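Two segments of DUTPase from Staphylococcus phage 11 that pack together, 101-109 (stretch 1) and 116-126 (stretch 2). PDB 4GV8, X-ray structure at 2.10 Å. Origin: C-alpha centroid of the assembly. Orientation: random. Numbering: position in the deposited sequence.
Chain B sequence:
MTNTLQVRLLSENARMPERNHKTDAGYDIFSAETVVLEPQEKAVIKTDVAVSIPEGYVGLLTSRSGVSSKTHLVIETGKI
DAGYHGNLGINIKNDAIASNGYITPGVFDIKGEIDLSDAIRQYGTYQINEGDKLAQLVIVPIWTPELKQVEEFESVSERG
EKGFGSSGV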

# COMPACT_ATOMS: atom_id res chain seq x y z
N GLY B 101 -4.13 -7.57 -28.21
CA GLY B 101 -5.04 -7.15 -29.28
C GLY B 101 -6.41 -7.85 -29.42
O GLY B 101 -6.96 -7.74 -30.53
N TYR B 102 -6.93 -8.57 -28.38
CA TYR B 102 -8.40 -8.92 -28.28
C TYR B 102 -9.19 -7.62 -27.99
O TYR B 102 -8.95 -6.95 -26.97
CB TYR B 102 -8.72 -10.02 -27.22
N ILE B 103 -10.09 -7.21 -28.89
CA ILE B 103 -10.89 -6.01 -28.65
C ILE B 103 -12.39 -6.33 -28.55
O ILE B 103 -12.86 -7.32 -29.10
CB ILE B 103 -10.62 -4.83 -29.65
CG1 ILE B 103 -11.07 -5.19 -31.11
CG2 ILE B 103 -9.15 -4.38 -29.57
CD1 ILE B 103 -11.04 -4.01 -32.08
N THR B 104 -13.09 -5.47 -27.81
CA THR B 104 -14.53 -5.62 -27.51
C THR B 104 -15.14 -4.26 -27.40
O THR B 104 -14.43 -3.26 -27.12
CB THR B 104 -14.83 -6.40 -26.20
OG1 THR B 104 -14.21 -5.73 -25.08
CG2 THR B 104 -14.28 -7.81 -26.32
N PRO B 105 -16.45 -4.18 -27.63
CA PRO B 105 -17.06 -2.84 -27.73
C PRO B 105 -17.30 -2.14 -26.37
O PRO B 105 -17.49 -0.91 -26.33
CB PRO B 105 -18.38 -3.10 -28.50
CG PRO B 105 -18.25 -4.49 -29.05
CD PRO B 105 -17.35 -5.25 -28.13
N GLY B 106 -17.29 -2.90 -25.28
CA GLY B 106 -17.45 -2.34 -23.95
C GLY B 106 -16.13 -2.04 -23.23
O GLY B 106 -15.08 -2.52 -23.63
N VAL B 107 -16.23 -1.22 -22.18
CA VAL B 107 -15.15 -0.91 -21.24
C VAL B 107 -15.67 -1.19 -19.83
O VAL B 107 -16.86 -1.11 -19.56
CB VAL B 107 -14.71 0.60 -21.25
CG1 VAL B 107 -13.88 0.93 -22.46
CG2 VAL B 107 -15.91 1.55 -21.14
N PHE B 108 -14.74 -1.48 -18.93
CA PHE B 108 -15.05 -1.62 -17.52
C PHE B 108 -15.04 -0.26 -16.85
O PHE B 108 -14.25 0.65 -17.20
CB PHE B 108 -14.07 -2.54 -16.86
CG PHE B 108 -14.19 -3.99 -17.31
CD1 PHE B 108 -13.21 -4.58 -18.08
CD2 PHE B 108 -15.29 -4.73 -16.94
CE1 PHE B 108 -13.34 -5.91 -18.48
CE2 PHE B 108 -15.41 -6.07 -17.31
CZ PHE B 108 -14.44 -6.65 -18.09
N ASP B 109 -15.94 -0.15 -15.89
CA ASP B 109 -15.93 0.94 -14.94
C ASP B 109 -15.43 0.45 -13.56
O ASP B 109 -15.05 -0.74 -13.37
CB ASP B 109 -17.32 1.60 -14.86
CG ASP B 109 -18.42 0.66 -14.36
OD1 ASP B 109 -18.20 -0.28 -13.53
OD2 ASP B 109 -19.55 0.94 -14.80
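Stretch 2, residues 116-126: LSDAIRQYGTY

Two extended segments that run antiparallel are held together by backbone hydrogen bonds, and their side chains pack around that frame; residues 101-109 and 116-126 of this phage dUTPase illustrate the principle. Stretch 2 runs antiparallel to stretch 1 where Ile 103, Thr 104 and Gly 106 pair with Gln 122, Arg 121 and Leu 116. It is extended at 116-117, turning a corner at Asp 118 and Ala 119, extended again through 120-122, then entering a type II turn from Gln 122 to Thr 125.

At the start of stretch 1, Tyr 102 O accepts a hydrogen bond from Tyr 123 N at 3.0 Å. Ile 103 pairs with Gln 122 without hydrogen bonds, CA to CA 4.2 Å, and their side chains diverge; Ile 103 CD1 reaches CG2 of Ile 120 at 3.7 Å. Thr 104 and Arg 121 form the hydrogen-bonded pair: Thr 104 N donates to Arg 121 O, and Arg 121 N to Thr 104 O, both at 2.9 Å. Their side chains share one face of the sheet.

Pro 105 turns the corner in stretch 1, its O lying 3.5 Å from Ser 117 CB. Beyond it, Gly 106 pairs with Leu 116, CA to CA 4.9 Å, without hydrogen bonds. Val 107 points toward stretch 2, its CG1 standing 3.6 Å from Ser 117 OG and 3.9 Å from Arg 121 CD, so it packs against residues from both sides of the corner at 118-119.

Phe 108 has the largest covered area in stretch 1, and its backbone meets that of Tyr 126 in an isolated bridge, CA to CA 4.5 Å. Its N donates to Thr 125 O at 3.1 Å, anchoring the residue while its ring directs an edge toward the face of Tyr 123, centroids 5.5 Å apart and planes at 78°. Phe 108 CB meanwhile sits over the Tyr 126 ring, 3.4 Å from Tyr 126 CE1, a CH-pi contact. Asp 109 points away, yet its O comes within 3.4 Å of Tyr 126 CE1 at the ring edge.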

# COMPACT_ATOMS: atom_id res chain seq x y z
N LEU B 116 -20.85 1.05 -22.48
CA LEU B 116 -20.65 1.42 -23.88
C LEU B 116 -19.46 2.37 -23.97
O LEU B 116 -19.29 3.29 -23.16
CB LEU B 116 -21.90 2.13 -24.44
N SER B 117 -18.61 2.14 -24.96
CA SER B 117 -17.45 2.98 -25.24
C SER B 117 -17.58 3.71 -26.61
O SER B 117 -18.45 3.39 -27.42
CB SER B 117 -16.17 2.13 -25.22
OG SER B 117 -14.99 2.95 -25.23
N ASP B 118 -16.68 4.66 -26.82
CA ASP B 118 -16.54 5.42 -28.06
C ASP B 118 -15.59 4.71 -29.03
O ASP B 118 -15.26 5.26 -30.08
CB ASP B 118 -16.00 6.85 -27.76
CG ASP B 118 -14.62 6.85 -27.03
OD1 ASP B 118 -14.19 5.82 -26.48
OD2 ASP B 118 -13.94 7.91 -27.01
N ALA B 119 -15.09 3.52 -28.65
CA ALA B 119 -14.14 2.79 -29.46
C ALA B 119 -14.30 1.32 -29.14
O ALA B 119 -14.90 0.96 -28.13
CB ALA B 119 -12.73 3.25 -29.16
N ILE B 120 -13.81 0.46 -30.03
CA ILE B 120 -13.73 -0.99 -29.73
C ILE B 120 -12.34 -1.18 -29.18
O ILE B 120 -11.34 -1.04 -29.90
CB ILE B 120 -14.06 -1.86 -30.94
CG1 ILE B 120 -15.36 -1.31 -31.62
CG2 ILE B 120 -14.28 -3.28 -30.51
CD1 ILE B 120 -15.62 -1.86 -33.01
N ARG B 121 -12.28 -1.41 -27.87
CA ARG B 121 -11.05 -1.26 -27.09
C ARG B 121 -10.58 -2.61 -26.58
O ARG B 121 -11.37 -3.54 -26.44
CB ARG B 121 -11.25 -0.34 -25.88
CG ARG B 121 -11.54 1.08 -26.25
CD ARG B 121 -11.24 2.06 -25.15
NE ARG B 121 -11.48 3.43 -25.60
CZ ARG B 121 -10.63 4.17 -26.32
NH1 ARG B 121 -9.43 3.70 -26.71
NH2 ARG B 121 -11.01 5.40 -26.67
N GLN B 122 -9.27 -2.69 -26.34
CA GLN B 122 -8.65 -3.87 -25.81
C GLN B 122 -9.31 -4.30 -24.46
O GLN B 122 -9.52 -3.49 -23.55
CB GLN B 122 -7.16 -3.61 -25.55
CG GLN B 122 -6.29 -3.37 -26.77
CD GLN B 122 -4.82 -3.23 -26.43
OE1 GLN B 122 -4.36 -3.65 -25.35
NE2 GLN B 122 -4.05 -2.67 -27.38
N TYR B 123 -9.56 -5.61 -24.35
CA TYR B 123 -10.26 -6.19 -23.21
C TYR B 123 -9.38 -5.97 -21.96
O TYR B 123 -8.16 -6.16 -22.02
CB TYR B 123 -10.56 -7.73 -23.48
CG TYR B 123 -11.45 -8.36 -22.39
CD1 TYR B 123 -12.85 -8.19 -22.42
CD2 TYR B 123 -10.91 -9.03 -21.30
CE1 TYR B 123 -13.68 -8.72 -21.42
CE2 TYR B 123 -11.73 -9.57 -20.28
CZ TYR B 123 -13.12 -9.42 -20.35
OH TYR B 123 -13.94 -9.95 -19.37
N GLY B 124 -9.99 -5.51 -20.86
CA GLY B 124 -9.24 -5.19 -19.62
C GLY B 124 -9.01 -3.68 -19.43
O GLY B 124 -8.45 -3.22 -18.41
N THR B 125 -9.44 -2.90 -20.43
CA THR B 125 -9.43 -1.44 -20.38
C THR B 125 -10.57 -0.97 -19.47
O THR B 125 -11.69 -1.53 -19.52
CB THR B 125 -9.61 -0.84 -21.82
OG1 THR B 125 -8.48 -1.15 -22.62
CG2 THR B 125 -9.80 0.68 -21.75
N TYR B 126 -10.28 0.03 -18.64
CA TYR B 126 -11.25 0.73 -17.77
C TYR B 126 -11.48 2.15 -18.26
O TYR B 126 -10.56 2.80 -18.79
CB TYR B 126 -10.75 0.81 -16.30
CG TYR B 126 -10.83 -0.54 -15.63
CD1 TYR B 126 -11.93 -0.87 -14.83
CD2 TYR B 126 -9.87 -1.45 -15.82
CE1 TYR B 126 -12.04 -2.08 -14.23
CE2 TYR B 126 -9.95 -2.71 -15.26
CZ TYR B 126 -11.05 -3.03 -14.47
OH TYR B 126 -11.11 -4.25 -13.88